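Local coordinates for SusD superfamily protein (Bacteroides thetaiotaomicron VPI-5482, PDB 3HDX) that probably binds polysaccharide at the outer membrane as a SusD-family protein, helping the gut bacterium take up complex carbohydrate, at residues L156-K160 against I206-Q210; G454-V460 against E472-W477. All blocks are in the same frame, centred on the assembly; numbering follows the deposited sequence.

Contact 1. Residues L156-K160 against I206-Q210; sequences LSYAK and ICAWQ. With EDO (1,2-ethanediol), chain D.
K160 and Q210 reach for each other from opposite directions, and their meeting forms the polar edge of the contact. In the lysine conformer described, one of two, the ammonium NZ of K160 gives a hydrogen bond of 3.1 Å to OE1 of Q210, arriving in the plane of the amide on a lone pair, with a C=O...N angle of 125°. A bend at chi3 (-69°) in the lysine, otherwise extended beyond CB, turns NZ to the amide. On the other branch of that amide, NE2 donates to a water 2.6 Å away. This water ties Q210 NE2 to S157 OG and K160 NZ of the 156-160 helix. With NZ donating at OE1 and the water accepting at NE2, the amide is probably held against a flip while the lysine is in this conformer.

Beneath this polar layer the contact is greasy. The aliphatic part of K160 crosses I206, its CG resting 3.6 Å from I206 CG2, while the other branch of I206 ends with CD1 4.0 Å from A159 CB. L156 slides past both I206 and Q210: its CB faces I206 CG2 on one side, and its CD1 lies 3.7 Å from Q210 CG. The same CD1 comes to the edge of the W209 indole, close to the ring plane, 4.2 Å from CD1 of the tryptophan. Over one face of that indole sits O1 of an ethanediol, probably from the crystallisation liquor; O1 donates to W209 O, and the diol also bonds K439.

V126 of helix 104-129 touches L156 and F123 touches I206, so a third helix shares the apolar layer. This packing of helices 152-169 and 196-209 is consistent with the TPR-related helical scaffold of SusD proteins.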
# COMPACT_ATOMS: atom_id res chain seq x y z
N LEU A 156 -1.59 11.64 12.31
CA LEU A 156 -0.58 10.57 12.33
C LEU A 156 -0.19 10.20 13.76
O LEU A 156 0.06 9.03 14.05
CB LEU A 156 0.62 10.98 11.47
CG LEU A 156 0.30 11.10 9.98
CD1 LEU A 156 1.57 11.53 9.21
CD2 LEU A 156 -0.27 9.79 9.39
N SER A 157 -0.14 11.18 14.67
CA SER A 157 0.15 10.84 16.07
C SER A 157 -0.96 9.95 16.67
O SER A 157 -0.67 9.01 17.43
CB SER A 157 0.28 12.09 16.95
OG SER A 157 1.43 12.82 16.63
N TYR A 158 -2.20 10.21 16.30
CA TYR A 158 -3.32 9.35 16.70
C TYR A 158 -3.12 7.93 16.11
O TYR A 158 -3.19 6.92 16.85
CB TYR A 158 -4.67 9.96 16.25
CG TYR A 158 -5.86 9.05 16.41
CD1 TYR A 158 -6.48 8.89 17.63
CD2 TYR A 158 -6.35 8.34 15.32
CE1 TYR A 158 -7.60 8.11 17.78
CE2 TYR A 158 -7.48 7.56 15.44
CZ TYR A 158 -8.09 7.43 16.68
OH TYR A 158 -9.19 6.63 16.80
N ALA A 159 -2.83 7.87 14.81
CA ALA A 159 -2.64 6.58 14.13
C ALA A 159 -1.51 5.75 14.76
O ALA A 159 -1.67 4.55 14.99
CB ALA A 159 -2.48 6.75 12.65
N LYS A 160 -0.40 6.42 15.09
CA LYS A 160 0.76 5.73 15.70
C LYS A 160 0.39 5.14 17.07
O LYS A 160 0.69 3.99 17.35
CB LYS A 160 1.98 6.66 15.83
CG LYS A 160 2.72 6.96 14.51
CD LYS A 160 3.98 7.82 14.71
CE LYS A 160 3.62 9.26 15.11
NZ LYS A 160 4.79 10.18 15.38
N ILE A 206 4.49 5.27 8.47
CA ILE A 206 4.07 6.56 9.01
C ILE A 206 5.34 7.33 9.40
O ILE A 206 5.51 8.50 9.04
CB ILE A 206 3.19 6.42 10.28
CG1 ILE A 206 1.81 5.85 9.92
CG2 ILE A 206 3.05 7.79 10.98
CD1 ILE A 206 0.98 5.30 11.13
N CYS A 207 6.23 6.65 10.12
CA CYS A 207 7.46 7.31 10.56
C CYS A 207 8.30 7.80 9.40
O CYS A 207 8.79 8.93 9.41
CB CYS A 207 8.26 6.41 11.52
SG CYS A 207 7.39 6.08 13.08
N ALA A 208 8.49 6.98 8.38
CA ALA A 208 9.26 7.42 7.22
C ALA A 208 8.61 8.63 6.52
O ALA A 208 9.30 9.56 6.11
CB ALA A 208 9.44 6.26 6.19
N TRP A 209 7.28 8.59 6.39
CA TRP A 209 6.49 9.69 5.77
C TRP A 209 6.66 11.01 6.51
O TRP A 209 6.61 12.08 5.90
CB TRP A 209 5.03 9.30 5.64
CG TRP A 209 4.15 10.23 4.85
CD1 TRP A 209 3.12 10.98 5.31
CD2 TRP A 209 4.19 10.42 3.44
NE1 TRP A 209 2.52 11.67 4.27
CE2 TRP A 209 3.17 11.33 3.11
CE3 TRP A 209 5.03 9.96 2.43
CZ2 TRP A 209 2.93 11.72 1.81
CZ3 TRP A 209 4.78 10.35 1.10
CH2 TRP A 209 3.76 11.25 0.82
N GLN A 210 6.87 10.92 7.84
CA GLN A 210 7.12 12.07 8.71
C GLN A 210 8.58 12.46 8.83
O GLN A 210 8.91 13.41 9.53
CB GLN A 210 6.60 11.78 10.12
CG GLN A 210 5.14 11.55 10.19
CD GLN A 210 4.73 11.39 11.64
OE1 GLN A 210 5.20 10.48 12.34
NE2 GLN A 210 3.93 12.33 12.12
C1 EDO D . 4.60 14.54 3.27
O1 EDO D . 5.73 13.65 3.27
C2 EDO D . 5.12 15.94 3.02
O2 EDO D . 6.09 16.28 4.02
O HOH W 1 3.24 12.61 14.62

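Contact 2. Residues G454-V460 against E472-W477; sequences GGIYWPV and EQNEFW
The segment 454-460 leaves its helix through a Schellman motif at G454, runs through a type I turn from G454 to Y457, then extends alongside 472-477, which closes in a short 3-10 turn. Two amide side chains tie these backbones together. Q473, bent at chi2 (56°), lays its amide along the backbone of V460: OE1 accepts from V460 N at 2.8 Å and NE2 donates to V460 O at 2.9 Å, both in the acceptor's carbonyl plane. OE1 also takes N474 N. N474 ND2 donates to G454 O, which Y457 N reaches from the opposite face of the carbonyl plane, while N474 OD1 accepts from F476 N in an Asx turn.

Rings pack alongside. The CA of G455 sits 3.4 Å from the centroid of the F476 ring, over its face. P459 CD lies over the W477 five-membered ring; F476 CD2 lies over the opposite face of the indole, nearer its six-membered ring. W477 NE1 donates to Y457 O at 2.7 Å from above the carbonyl plane. Side chains thus satisfy G454 O, Y457 O and V460 N and O; a water links W458 O to N474 ND2, and N60 serves G455 O. The pattern is consistent with irregular segments held by side chain to backbone bonds rather than strand pairing.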
# COMPACT_ATOMS: atom_id res chain seq x y z
N GLY A 454 1.48 22.15 -0.91
CA GLY A 454 0.35 21.24 -0.85
C GLY A 454 -0.10 20.67 -2.17
O GLY A 454 -1.08 19.94 -2.19
N GLY A 455 0.66 20.91 -3.25
CA GLY A 455 0.36 20.33 -4.54
C GLY A 455 0.66 18.85 -4.68
O GLY A 455 0.35 18.26 -5.71
N ILE A 456 1.23 18.27 -3.63
CA ILE A 456 1.45 16.82 -3.53
C ILE A 456 0.22 16.10 -3.00
O ILE A 456 0.22 14.85 -2.94
CB ILE A 456 2.66 16.46 -2.63
CG1 ILE A 456 2.50 17.01 -1.19
CG2 ILE A 456 3.98 16.87 -3.33
CD1 ILE A 456 3.42 16.32 -0.18
N TYR A 457 -0.83 16.83 -2.63
CA TYR A 457 -2.08 16.20 -2.18
C TYR A 457 -3.17 16.38 -3.22
O TYR A 457 -3.06 17.16 -4.18
CB TYR A 457 -2.50 16.80 -0.84
CG TYR A 457 -1.43 16.64 0.20
CD1 TYR A 457 -1.01 15.39 0.57
CD2 TYR A 457 -0.84 17.74 0.82
CE1 TYR A 457 -0.04 15.21 1.52
CE2 TYR A 457 0.18 17.57 1.76
CZ TYR A 457 0.56 16.28 2.11
OH TYR A 457 1.54 16.03 3.08
N TRP A 458 -4.22 15.59 -3.04
CA TRP A 458 -5.41 15.65 -3.88
C TRP A 458 -6.33 16.74 -3.38
O TRP A 458 -6.36 17.08 -2.18
CB TRP A 458 -6.19 14.31 -3.87
CG TRP A 458 -5.55 13.32 -4.74
CD1 TRP A 458 -4.34 12.68 -4.54
CD2 TRP A 458 -6.07 12.82 -5.98
NE1 TRP A 458 -4.10 11.82 -5.59
CE2 TRP A 458 -5.15 11.87 -6.48
CE3 TRP A 458 -7.25 13.08 -6.72
CZ2 TRP A 458 -5.33 11.20 -7.71
CZ3 TRP A 458 -7.45 12.40 -7.92
CH2 TRP A 458 -6.49 11.47 -8.41
N PRO A 459 -7.13 17.32 -4.29
CA PRO A 459 -8.16 18.23 -3.82
C PRO A 459 -9.21 17.47 -2.98
O PRO A 459 -9.36 16.26 -3.12
CB PRO A 459 -8.80 18.72 -5.12
CG PRO A 459 -8.42 17.83 -6.15
CD PRO A 459 -7.19 17.13 -5.74
N VAL A 460 -9.88 18.20 -2.08
CA VAL A 460 -11.05 17.73 -1.38
C VAL A 460 -12.24 17.85 -2.37
O VAL A 460 -12.38 18.83 -3.08
CB VAL A 460 -11.31 18.55 -0.09
CG1 VAL A 460 -12.60 18.11 0.64
CG2 VAL A 460 -10.10 18.44 0.84
N GLU A 472 -12.23 22.96 4.59
CA GLU A 472 -11.59 23.92 3.67
C GLU A 472 -10.84 23.18 2.56
O GLU A 472 -10.21 22.15 2.79
CB GLU A 472 -10.60 24.82 4.44
CG GLU A 472 -9.99 25.99 3.63
CD GLU A 472 -8.85 26.71 4.37
OE1 GLU A 472 -8.34 26.18 5.40
OE2 GLU A 472 -8.47 27.80 3.90
N GLN A 473 -10.88 23.72 1.36
CA GLN A 473 -10.15 23.14 0.26
C GLN A 473 -8.66 23.33 0.48
O GLN A 473 -8.21 24.28 1.15
CB GLN A 473 -10.58 23.83 -1.05
CG GLN A 473 -9.94 23.30 -2.33
CD GLN A 473 -10.17 21.83 -2.51
OE1 GLN A 473 -9.36 21.00 -2.03
NE2 GLN A 473 -11.32 21.49 -3.08
N ASN A 474 -7.88 22.42 -0.10
CA ASN A 474 -6.42 22.57 -0.17
C ASN A 474 -6.13 23.82 -0.99
O ASN A 474 -6.58 23.92 -2.14
CB ASN A 474 -5.82 21.35 -0.88
CG ASN A 474 -4.25 21.37 -1.01
OD1 ASN A 474 -3.54 22.38 -1.20
ND2 ASN A 474 -3.71 20.17 -0.96
N GLU A 475 -5.32 24.72 -0.42
CA GLU A 475 -4.97 26.03 -1.03
C GLU A 475 -4.46 25.88 -2.47
O GLU A 475 -4.83 26.64 -3.35
CB GLU A 475 -3.88 26.72 -0.18
CG GLU A 475 -3.70 28.21 -0.46
CD GLU A 475 -4.95 29.03 -0.11
OE1 GLU A 475 -5.67 28.70 0.87
OE2 GLU A 475 -5.23 30.01 -0.83
N PHE A 476 -3.67 24.85 -2.72
CA PHE A 476 -3.10 24.61 -4.05
C PHE A 476 -4.15 24.45 -5.14
O PHE A 476 -3.90 24.86 -6.29
CB PHE A 476 -2.21 23.35 -4.04
CG PHE A 476 -1.33 23.20 -5.27
CD1 PHE A 476 -0.06 23.77 -5.31
CD2 PHE A 476 -1.77 22.50 -6.37
CE1 PHE A 476 0.76 23.62 -6.44
CE2 PHE A 476 -0.97 22.37 -7.48
CZ PHE A 476 0.30 22.92 -7.52
N TRP A 477 -5.31 23.86 -4.79
CA TRP A 477 -6.37 23.51 -5.72
C TRP A 477 -7.56 24.48 -5.71
O TRP A 477 -8.55 24.22 -6.40
CB TRP A 477 -6.87 22.08 -5.47
CG TRP A 477 -5.74 21.07 -5.52
CD1 TRP A 477 -5.22 20.35 -4.48
CD2 TRP A 477 -4.99 20.70 -6.68
NE1 TRP A 477 -4.20 19.53 -4.92
CE2 TRP A 477 -4.05 19.72 -6.27
CE3 TRP A 477 -5.04 21.07 -8.03
CZ2 TRP A 477 -3.13 19.15 -7.14
CZ3 TRP A 477 -4.14 20.48 -8.91
CH2 TRP A 477 -3.20 19.52 -8.46
O HOH W 2 -5.69 18.34 0.13

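Both contacts are largely buried, but contact 1 lies nearer the middle of the chain, about 15 Å from its centre against 22 Å for contact 2, which takes in the chain almost to its C-terminus. Contact 1 joins two helices through apolar side chains, with one lysine-glutamine bond and a water at its partly exposed edge. Contact 2 joins loops, so side-chain amides and an indole bond backbone groups, and CH-pi packing fills in between. The two share no segments, and their centres are 20 Å apart, yet both lean on helix 104-129, which W458 of contact 2 meets at I128 and W129.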